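Local coordinates for luciferase (Lingulodinium polyedrum, PDB 1VPR), which oxidises dinoflagellate luciferin with molecular oxygen to give flashes of blue light, this chain being the third of its three homologous luciferase domains, at residues A[123-127]-A[137-141]; A[159-165]-A[207-213]; A[258-263]-A[274-279]. All coordinates share one frame; numbering follows the deposited sequence.

In the fold
Contacts 2 and 3 belong to the ten-strand antiparallel sheet of this calycin-type barrel; contact 1 lies outside it. Contact 2 pairs strands 163-169 and 206-212, contact 3 pairs strands 259-266 and 271-282, and their centres are about 14 Å apart. Although these pairs are not neighbours in the sheet, side chains meet: L161 CD1 lies 3.7 Å from K260 CD, and L207 CD1 3.9 Å from R277 NH2, consistent with residues facing the barrel interior, where calycins usually hold their ligands. Contact 1 joins helix 120-126 to a following loop, its centre about 34 Å from that of contact 2; its nearest atoms stay about 10 Å from those of contact 3.

Contact 1 (A[123-127]-A[137-141]); sequences VAMCK and KLPCG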
loop_
_atom_site.group_PDB
_atom_site.type_symbol
_atom_site.label_atom_id
_atom_site.label_comp_id
_atom_site.label_asym_id
_atom_site.label_seq_id
_atom_site.Cartn_x
_atom_site.Cartn_y
_atom_site.Cartn_z
ATOM N N VAL A 123 13.045 -16.744 -7.043
ATOM C CA VAL A 123 12.954 -16.090 -5.760
ATOM C C VAL A 123 14.320 -16.101 -5.093
ATOM O O VAL A 123 14.767 -15.079 -4.544
ATOM C CB VAL A 123 11.909 -16.789 -4.864
ATOM C CG1 VAL A 123 11.964 -16.236 -3.447
ATOM C CG2 VAL A 123 10.512 -16.567 -5.446
ATOM N N ALA A 124 14.991 -17.250 -5.159
ATOM C CA ALA A 124 16.306 -17.420 -4.562
ATOM C C ALA A 124 17.322 -16.432 -5.130
ATOM O O ALA A 124 18.125 -15.864 -4.400
ATOM C CB ALA A 124 16.796 -18.859 -4.780
HETATM N N MSE A 125 17.288 -16.223 -6.439
HETATM C CA MSE A 125 18.214 -15.288 -7.080
HETATM C C MSE A 125 18.089 -13.862 -6.557
HETATM O O MSE A 125 19.078 -13.129 -6.473
HETATM C CB MSE A 125 17.966 -15.257 -8.579
HETATM C CG MSE A 125 18.117 -16.578 -9.254
HETATM SE SE MSE A 125 17.453 -16.429 -11.049
HETATM C CE MSE A 125 16.867 -18.229 -11.308
ATOM N N CYS A 126 16.862 -13.463 -6.226
ATOM C CA CYS A 126 16.613 -12.111 -5.746
ATOM C C CYS A 126 16.883 -11.904 -4.270
ATOM O O CYS A 126 16.939 -10.764 -3.812
ATOM C CB CYS A 126 15.165 -11.704 -6.061
ATOM S SG CYS A 126 14.777 -11.700 -7.832
ATOM N N LYS A 127 17.043 -12.988 -3.516
ATOM C CA LYS A 127 17.295 -12.850 -2.081
ATOM C C LYS A 127 18.533 -11.991 -1.862
ATOM O O LYS A 127 19.590 -12.271 -2.417
ATOM C CB LYS A 127 17.495 -14.229 -1.425
ATOM C CG LYS A 127 16.377 -14.651 -0.492
ATOM C CD LYS A 127 15.077 -14.904 -1.254
ATOM C CE LYS A 127 13.849 -14.708 -0.363
ATOM N NZ LYS A 127 13.915 -15.497 0.902
ATOM N N LYS A 137 19.304 -4.521 -12.876
ATOM C CA LYS A 137 18.199 -5.276 -13.431
ATOM C C LYS A 137 17.837 -6.301 -12.358
ATOM O O LYS A 137 18.723 -6.787 -11.639
ATOM C CB LYS A 137 18.641 -6.015 -14.683
ATOM C CG LYS A 137 19.105 -5.127 -15.802
ATOM C CD LYS A 137 19.451 -5.976 -16.992
ATOM C CE LYS A 137 19.948 -5.119 -18.139
ATOM N NZ LYS A 137 20.465 -5.995 -19.238
ATOM N N LEU A 138 16.555 -6.639 -12.242
ATOM C CA LEU A 138 16.140 -7.619 -11.250
ATOM C C LEU A 138 16.853 -8.908 -11.658
ATOM O O LEU A 138 16.882 -9.271 -12.843
ATOM C CB LEU A 138 14.617 -7.788 -11.281
ATOM C CG LEU A 138 13.963 -8.483 -10.088
ATOM C CD1 LEU A 138 14.194 -7.681 -8.809
ATOM C CD2 LEU A 138 12.466 -8.622 -10.354
ATOM N N PRO A 139 17.442 -9.614 -10.690
ATOM C CA PRO A 139 18.165 -10.858 -10.985
ATOM C C PRO A 139 17.397 -11.956 -11.717
ATOM O O PRO A 139 17.987 -12.707 -12.485
ATOM C CB PRO A 139 18.632 -11.315 -9.609
ATOM C CG PRO A 139 18.848 -10.010 -8.890
ATOM C CD PRO A 139 17.575 -9.261 -9.266
ATOM N N CYS A 140 16.090 -12.059 -11.498
ATOM C CA CYS A 140 15.337 -13.128 -12.145
ATOM C C CYS A 140 14.826 -12.779 -13.530
ATOM O O CYS A 140 14.024 -13.519 -14.104
ATOM C CB CYS A 140 14.180 -13.580 -11.247
ATOM S SG CYS A 140 13.035 -12.292 -10.717
ATOM N N GLY A 141 15.312 -11.672 -14.089
ATOM C CA GLY A 141 14.858 -11.269 -15.413
ATOM C C GLY A 141 13.571 -10.478 -15.281
ATOM O O GLY A 141 13.109 -10.264 -14.157
#
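M125, C126, P139 and C140 join helix 120-126 to a type I beta turn, L138 to G141, in the loop that leads on to strand 163-169 of the catalytic domain. The turn is closed by its own hydrogen bond from G141 N to L138 O. P139 occupies its second position, where the proline ring restricts phi; its CB points toward the helix.

The selenomethionine M125 can be followed outward. Its CB lies 4.1 Å from P139 CB. With CG anti to the carbonyl carbon (chi1 -59°), the chain runs on extended, alongside the turn, until SE comes within 4.0 Å of P139 O and 4.1 Å of C140 CA; the terminal CE then leads away from the loop. The backbone of the same residue takes part as well, since M125 O sits 3.7 Å from P139 CB. All of this is van der Waals packing on the outer side of the contact.

The inner side belongs to C126, which is buried and also touches Y131 and M267. Its sulfur is wedged among three residues of the turn, with P139 CD and L138 CG each 4.0 Å from SG. C140 turns its own sulfur toward the same spot, and the gap of 3.4 Å between C126 SG and C140 SG is a contact of two separate cysteines, far too long for a disulfide.

Contact 2 (A[159-165]-A[207-213]); sequences NPLHGRW and LRINQFG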
loop_
_atom_site.group_PDB
_atom_site.type_symbol
_atom_site.label_atom_id
_atom_site.label_comp_id
_atom_site.label_asym_id
_atom_site.label_seq_id
_atom_site.Cartn_x
_atom_site.Cartn_y
_atom_site.Cartn_z
ATOM N N ASN A 159 -10.316 13.362 -11.394
ATOM C CA ASN A 159 -9.464 13.111 -10.223
ATOM C C ASN A 159 -10.285 12.732 -8.990
ATOM O O ASN A 159 -10.156 13.342 -7.919
ATOM C CB ASN A 159 -8.636 14.358 -9.924
ATOM C CG ASN A 159 -7.801 14.780 -11.095
ATOM O OD1 ASN A 159 -7.191 13.947 -11.770
ATOM N ND2 ASN A 159 -7.753 16.075 -11.346
ATOM N N PRO A 160 -11.114 11.689 -9.109
ATOM C CA PRO A 160 -11.971 11.224 -8.026
ATOM C C PRO A 160 -11.295 10.654 -6.782
ATOM O O PRO A 160 -11.920 10.584 -5.729
ATOM C CB PRO A 160 -12.871 10.202 -8.727
ATOM C CG PRO A 160 -11.945 9.607 -9.730
ATOM C CD PRO A 160 -11.253 10.823 -10.296
ATOM N N LEU A 161 -10.040 10.230 -6.901
ATOM C CA LEU A 161 -9.299 9.667 -5.778
ATOM C C LEU A 161 -8.679 10.751 -4.888
ATOM O O LEU A 161 -8.321 10.486 -3.731
ATOM C CB LEU A 161 -8.179 8.769 -6.299
ATOM C CG LEU A 161 -8.591 7.778 -7.398
ATOM C CD1 LEU A 161 -7.381 6.956 -7.837
ATOM C CD2 LEU A 161 -9.695 6.882 -6.872
ATOM N N HIS A 162 -8.552 11.962 -5.427
ATOM C CA HIS A 162 -7.947 13.083 -4.712
ATOM C C HIS A 162 -8.688 13.383 -3.398
ATOM O O HIS A 162 -9.883 13.652 -3.398
ATOM C CB HIS A 162 -7.969 14.315 -5.610
ATOM C CG HIS A 162 -7.034 15.403 -5.189
ATOM N ND1 HIS A 162 -5.715 15.431 -5.574
ATOM C CD2 HIS A 162 -7.244 16.539 -4.482
ATOM C CE1 HIS A 162 -5.148 16.540 -5.130
ATOM N NE2 HIS A 162 -6.055 17.232 -4.468
ATOM N N GLY A 163 -7.969 13.332 -2.282
ATOM C CA GLY A 163 -8.582 13.620 -0.994
ATOM C C GLY A 163 -8.040 12.734 0.108
ATOM O O GLY A 163 -7.017 12.051 -0.065
ATOM N N ARG A 164 -8.718 12.761 1.249
ATOM C CA ARG A 164 -8.345 11.950 2.392
ATOM C C ARG A 164 -9.440 10.910 2.612
ATOM O O ARG A 164 -10.652 11.230 2.631
ATOM C CB ARG A 164 -8.138 12.827 3.643
ATOM C CG ARG A 164 -7.602 12.038 4.831
ATOM C CD ARG A 164 -7.028 12.984 5.880
ATOM N NE ARG A 164 -8.073 13.871 6.389
ATOM C CZ ARG A 164 -8.914 13.547 7.372
ATOM N NH1 ARG A 164 -8.837 12.366 7.973
ATOM N NH2 ARG A 164 -9.868 14.393 7.719
ATOM N N TRP A 165 -9.003 9.658 2.739
ATOM C CA TRP A 165 -9.894 8.504 2.891
ATOM C C TRP A 165 -9.626 7.837 4.212
ATOM O O TRP A 165 -8.474 7.653 4.582
ATOM C CB TRP A 165 -9.620 7.497 1.770
ATOM C CG TRP A 165 -9.784 8.088 0.397
ATOM C CD1 TRP A 165 -8.883 8.875 -0.280
ATOM C CD2 TRP A 165 -10.930 7.976 -0.445
ATOM N NE1 TRP A 165 -9.411 9.256 -1.502
ATOM C CE2 TRP A 165 -10.665 8.718 -1.621
ATOM C CE3 TRP A 165 -12.161 7.317 -0.323
ATOM C CZ2 TRP A 165 -11.594 8.825 -2.671
ATOM C CZ3 TRP A 165 -13.091 7.423 -1.380
ATOM C CH2 TRP A 165 -12.797 8.171 -2.531
ATOM N N LEU A 207 -5.642 6.960 3.851
ATOM C CA LEU A 207 -4.899 7.192 2.608
ATOM C C LEU A 207 -5.116 8.670 2.279
ATOM O O LEU A 207 -6.219 9.173 2.470
ATOM C CB LEU A 207 -5.411 6.362 1.433
ATOM C CG LEU A 207 -5.146 4.853 1.327
ATOM C CD1 LEU A 207 -5.885 4.345 0.060
ATOM C CD2 LEU A 207 -3.624 4.562 1.233
ATOM N N ARG A 208 -4.069 9.358 1.814
ATOM C CA ARG A 208 -4.165 10.751 1.367
ATOM C C ARG A 208 -3.677 10.635 -0.075
ATOM O O ARG A 208 -2.580 10.134 -0.332
ATOM C CB ARG A 208 -3.230 11.663 2.162
ATOM C CG ARG A 208 -3.597 11.819 3.637
ATOM C CD ARG A 208 -2.559 12.692 4.393
ATOM N NE ARG A 208 -2.811 12.758 5.843
ATOM C CZ ARG A 208 -3.513 13.705 6.473
ATOM N NH1 ARG A 208 -3.669 13.637 7.795
ATOM N NH2 ARG A 208 -4.042 14.732 5.810
ATOM N N ILE A 209 -4.487 11.074 -1.030
ATOM C CA ILE A 209 -4.108 10.929 -2.426
ATOM C C ILE A 209 -4.163 12.248 -3.158
ATOM O O ILE A 209 -5.129 13.013 -3.031
ATOM C CB ILE A 209 -5.075 9.954 -3.148
ATOM C CG1 ILE A 209 -5.037 8.590 -2.484
ATOM C CG2 ILE A 209 -4.710 9.821 -4.640
ATOM C CD1 ILE A 209 -6.160 7.637 -3.011
ATOM N N ASN A 210 -3.115 12.519 -3.911
ATOM C CA ASN A 210 -3.054 13.696 -4.747
ATOM C C ASN A 210 -3.174 13.010 -6.087
ATOM O O ASN A 210 -2.362 12.129 -6.402
ATOM C CB ASN A 210 -1.685 14.372 -4.664
ATOM C CG ASN A 210 -1.632 15.433 -3.590
ATOM O OD1 ASN A 210 -2.024 16.583 -3.821
ATOM N ND2 ASN A 210 -1.168 15.052 -2.407
ATOM N N GLN A 211 -4.171 13.386 -6.873
ATOM C CA GLN A 211 -4.337 12.767 -8.183
ATOM C C GLN A 211 -4.430 13.814 -9.277
ATOM O O GLN A 211 -5.192 14.772 -9.153
ATOM C CB GLN A 211 -5.594 11.885 -8.222
ATOM C CG GLN A 211 -5.976 11.466 -9.675
ATOM C CD GLN A 211 -7.156 10.511 -9.773
ATOM O OE1 GLN A 211 -8.087 10.560 -8.971
ATOM N NE2 GLN A 211 -7.132 9.642 -10.782
ATOM N N PHE A 212 -3.627 13.649 -10.329
ATOM C CA PHE A 212 -3.688 14.561 -11.462
ATOM C C PHE A 212 -3.736 13.653 -12.701
ATOM O O PHE A 212 -2.704 13.261 -13.234
ATOM C CB PHE A 212 -2.451 15.457 -11.526
ATOM C CG PHE A 212 -2.531 16.508 -12.625
ATOM C CD1 PHE A 212 -3.244 17.694 -12.430
ATOM C CD2 PHE A 212 -1.883 16.306 -13.858
ATOM C CE1 PHE A 212 -3.311 18.673 -13.444
ATOM C CE2 PHE A 212 -1.942 17.274 -14.869
ATOM C CZ PHE A 212 -2.657 18.457 -14.656
ATOM N N GLY A 213 -4.937 13.306 -13.138
ATOM C CA GLY A 213 -5.057 12.428 -14.293
ATOM C C GLY A 213 -4.538 11.030 -13.983
ATOM O O GLY A 213 -5.039 10.355 -13.078
#
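G163 with I209 and W165 with L207 form antiparallel hydrogen-bonded pairs, R164 with R208 being the non-hydrogen-bonded pair between them, and the two strands run 158° apart in direction. This join lies within the antiparallel sheet of the calycin barrel. On the face of W165 and I209, the indole lies against I209 CD1, and its NE1 donates, nearly in the ring plane, to L161 O at 2.8 Å.

R164 and R208 share the other face, R164 CD resting over the R208 guanidinium 3.5 Å from NH2. Both cations turn to backbone carbonyls, R164 to those of Y76 and G77, R208 to those of G68, K70 and P310.

Ahead of G163, side chains do the bonding. N159 OD1 receives G213 N at 2.7 Å in an almost straight bond. Q211, its CG anti to N (chi1 167°) and its chain extended, brings OE1 to L161 N at 2.9 Å. H162 ND1 accepts Q211 N at 2.9 Å in the plane of the imidazole. The general principle is plain: where regular pairing stops, side-chain acceptors satisfy the remaining amide N-H groups, here tying residues 159-162 to strand 206-212 and G213.

Contact 3 (A[258-263]-A[274-279]); sequences YRKIGF and RIERRA
R259 and E276 are brought together by their torsions: R259 swings CG to the far side of its amide nitrogen (chi1 180°) and bends at chi3 (60°), while E276 holds CG between N and the carbonyl carbon (chi1 65°), then runs out extended. R259 NH1 thereby reaches E276 OE1 at 3.0 Å, with the oxygen at the edge of the guanidinium, near its plane. The carboxylate is turned steeply against that plane and is met on its syn side, though well out of its own plane.

R278 binds chiefly the other oxygen. Its NE lies 2.6 Å from E276 OE2, on the syn lone pair, and its NH1 adds weak bonds to both oxygens. E276 OE1 also accepts C107 N, and R259 NH2 has a further salt bridge to E256. I261 CD1 covers the centre of one face of the R259 guanidinium. With an alanine here the carboxylate is gone, and R259 NH1 and R278 NH1, 3.5 Å apart, would probably separate for want of the anion they share.

The segments lie on the two arms of a beta hairpin, strands 259-266 and 271-282, adjacent in the barrel sheet. K260 N donates to R277 O at 2.7 Å, and G262 N to I275 O at 2.8 Å.

On the opposite face K260 and R277 extend together, K260 CE packing 3.5 Å from R277 CD. K260 NZ comes 3.1 Å from R277 NH1 at the guanidinium edge, a close approach of like charges without a bond; K260 makes a cation-pi contact with W252, and R277 NE donates to Q290 OE1.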
loop_
_atom_site.group_PDB
_atom_site.type_symbol
_atom_site.label_atom_id
_atom_site.label_comp_id
_atom_site.label_asym_id
_atom_site.label_seq_id
_atom_site.Cartn_x
_atom_site.Cartn_y
_atom_site.Cartn_z
ATOM N N TYR A 258 -13.290 5.696 -12.488
ATOM C CA TYR A 258 -13.412 5.443 -11.062
ATOM C C TYR A 258 -12.801 4.182 -10.507
ATOM O O TYR A 258 -13.116 3.797 -9.384
ATOM C CB TYR A 258 -14.883 5.488 -10.670
ATOM C CG TYR A 258 -15.550 6.804 -11.008
ATOM C CD1 TYR A 258 -16.325 6.942 -12.164
ATOM C CD2 TYR A 258 -15.378 7.924 -10.194
ATOM C CE1 TYR A 258 -16.917 8.175 -12.506
ATOM C CE2 TYR A 258 -15.968 9.161 -10.526
ATOM C CZ TYR A 258 -16.734 9.274 -11.685
ATOM O OH TYR A 258 -17.311 10.483 -12.015
ATOM N N ARG A 259 -11.938 3.533 -11.273
ATOM C CA ARG A 259 -11.315 2.311 -10.802
ATOM C C ARG A 259 -9.858 2.167 -11.192
ATOM O O ARG A 259 -9.467 2.486 -12.305
ATOM C CB ARG A 259 -12.091 1.064 -11.324
ATOM C CG ARG A 259 -11.458 -0.237 -10.847
ATOM C CD ARG A 259 -12.321 -1.478 -11.085
ATOM N NE ARG A 259 -12.613 -1.670 -12.497
ATOM C CZ ARG A 259 -12.954 -2.842 -13.020
ATOM N NH1 ARG A 259 -13.033 -3.914 -12.240
ATOM N NH2 ARG A 259 -13.237 -2.932 -14.313
ATOM N N LYS A 260 -9.044 1.692 -10.262
ATOM C CA LYS A 260 -7.643 1.421 -10.564
ATOM C C LYS A 260 -7.497 -0.089 -10.511
ATOM O O LYS A 260 -8.144 -0.760 -9.689
ATOM C CB LYS A 260 -6.692 1.999 -9.507
ATOM C CG LYS A 260 -6.662 3.503 -9.403
ATOM C CD LYS A 260 -5.489 3.879 -8.484
ATOM C CE LYS A 260 -5.673 3.281 -7.067
ATOM N NZ LYS A 260 -4.560 3.690 -6.185
ATOM N N ILE A 261 -6.661 -0.629 -11.379
ATOM C CA ILE A 261 -6.399 -2.076 -11.408
ATOM C C ILE A 261 -4.888 -2.257 -11.428
ATOM O O ILE A 261 -4.176 -1.616 -12.207
ATOM C CB ILE A 261 -7.011 -2.753 -12.658
ATOM C CG1 ILE A 261 -8.526 -2.566 -12.648
ATOM C CG2 ILE A 261 -6.673 -4.258 -12.647
ATOM C CD1 ILE A 261 -9.219 -3.107 -13.888
ATOM N N GLY A 262 -4.383 -3.134 -10.576
ATOM C CA GLY A 262 -2.938 -3.308 -10.523
ATOM C C GLY A 262 -2.518 -4.638 -9.953
ATOM O O GLY A 262 -3.326 -5.561 -9.803
ATOM N N PHE A 263 -1.250 -4.751 -9.631
ATOM C CA PHE A 263 -0.747 -5.995 -9.074
ATOM C C PHE A 263 0.538 -5.652 -8.361
ATOM O O PHE A 263 1.147 -4.612 -8.651
ATOM C CB PHE A 263 -0.432 -6.994 -10.191
ATOM C CG PHE A 263 0.637 -6.529 -11.112
ATOM C CD1 PHE A 263 0.342 -5.644 -12.158
ATOM C CD2 PHE A 263 1.957 -6.935 -10.920
ATOM C CE1 PHE A 263 1.346 -5.180 -12.992
ATOM C CE2 PHE A 263 2.974 -6.464 -11.756
ATOM C CZ PHE A 263 2.674 -5.601 -12.780
ATOM N N ARG A 274 -3.012 -9.541 -6.975
ATOM C CA ARG A 274 -3.691 -8.731 -7.961
ATOM C C ARG A 274 -4.689 -7.893 -7.206
ATOM O O ARG A 274 -5.251 -8.339 -6.216
ATOM C CB ARG A 274 -4.300 -9.634 -9.024
ATOM C CG ARG A 274 -3.212 -10.231 -9.931
ATOM C CD ARG A 274 -3.792 -11.237 -10.935
ATOM N NE ARG A 274 -4.414 -12.338 -10.217
ATOM C CZ ARG A 274 -5.186 -13.252 -10.787
ATOM N NH1 ARG A 274 -5.416 -13.188 -12.097
ATOM N NH2 ARG A 274 -5.754 -14.196 -10.041
ATOM N N ILE A 275 -4.931 -6.675 -7.675
ATOM C CA ILE A 275 -5.750 -5.770 -6.880
ATOM C C ILE A 275 -6.490 -4.697 -7.645
ATOM O O ILE A 275 -6.103 -4.343 -8.764
ATOM C CB ILE A 275 -4.792 -5.107 -5.835
ATOM C CG1 ILE A 275 -5.520 -4.107 -4.928
ATOM C CG2 ILE A 275 -3.639 -4.375 -6.583
ATOM C CD1 ILE A 275 -4.559 -3.511 -3.889
ATOM N N GLU A 276 -7.590 -4.217 -7.065
ATOM C CA GLU A 276 -8.323 -3.102 -7.652
ATOM C C GLU A 276 -8.773 -2.174 -6.537
ATOM O O GLU A 276 -8.913 -2.602 -5.368
ATOM C CB GLU A 276 -9.573 -3.553 -8.443
ATOM C CG GLU A 276 -10.695 -4.213 -7.638
ATOM C CD GLU A 276 -12.031 -4.045 -8.332
ATOM O OE1 GLU A 276 -12.181 -4.606 -9.445
ATOM O OE2 GLU A 276 -12.924 -3.331 -7.792
ATOM N N ARG A 277 -8.955 -0.897 -6.885
ATOM C CA ARG A 277 -9.515 0.087 -5.958
ATOM C C ARG A 277 -10.552 0.793 -6.794
ATOM O O ARG A 277 -10.242 1.228 -7.901
ATOM C CB ARG A 277 -8.502 1.123 -5.478
ATOM C CG ARG A 277 -7.579 0.629 -4.343
ATOM C CD ARG A 277 -6.409 1.591 -4.117
ATOM N NE ARG A 277 -5.671 1.220 -2.909
ATOM C CZ ARG A 277 -4.512 1.763 -2.547
ATOM N NH1 ARG A 277 -3.965 2.707 -3.299
ATOM N NH2 ARG A 277 -3.892 1.344 -1.440
ATOM N N ARG A 278 -11.773 0.908 -6.275
ATOM C CA ARG A 278 -12.835 1.605 -6.989
ATOM C C ARG A 278 -13.560 2.538 -6.037
ATOM O O ARG A 278 -13.754 2.215 -4.853
ATOM C CB ARG A 278 -13.838 0.619 -7.625
ATOM C CG ARG A 278 -14.718 -0.166 -6.675
ATOM C CD ARG A 278 -15.794 -0.954 -7.448
ATOM N NE ARG A 278 -15.221 -2.077 -8.202
ATOM C CZ ARG A 278 -15.933 -2.917 -8.955
ATOM N NH1 ARG A 278 -15.324 -3.906 -9.586
ATOM N NH2 ARG A 278 -17.253 -2.765 -9.087
ATOM N N ALA A 279 -13.939 3.705 -6.551
ATOM C CA ALA A 279 -14.666 4.701 -5.767
ATOM C C ALA A 279 -16.103 4.743 -6.276
ATOM O O ALA A 279 -16.328 4.732 -7.479
ATOM C CB ALA A 279 -14.026 6.079 -5.932
#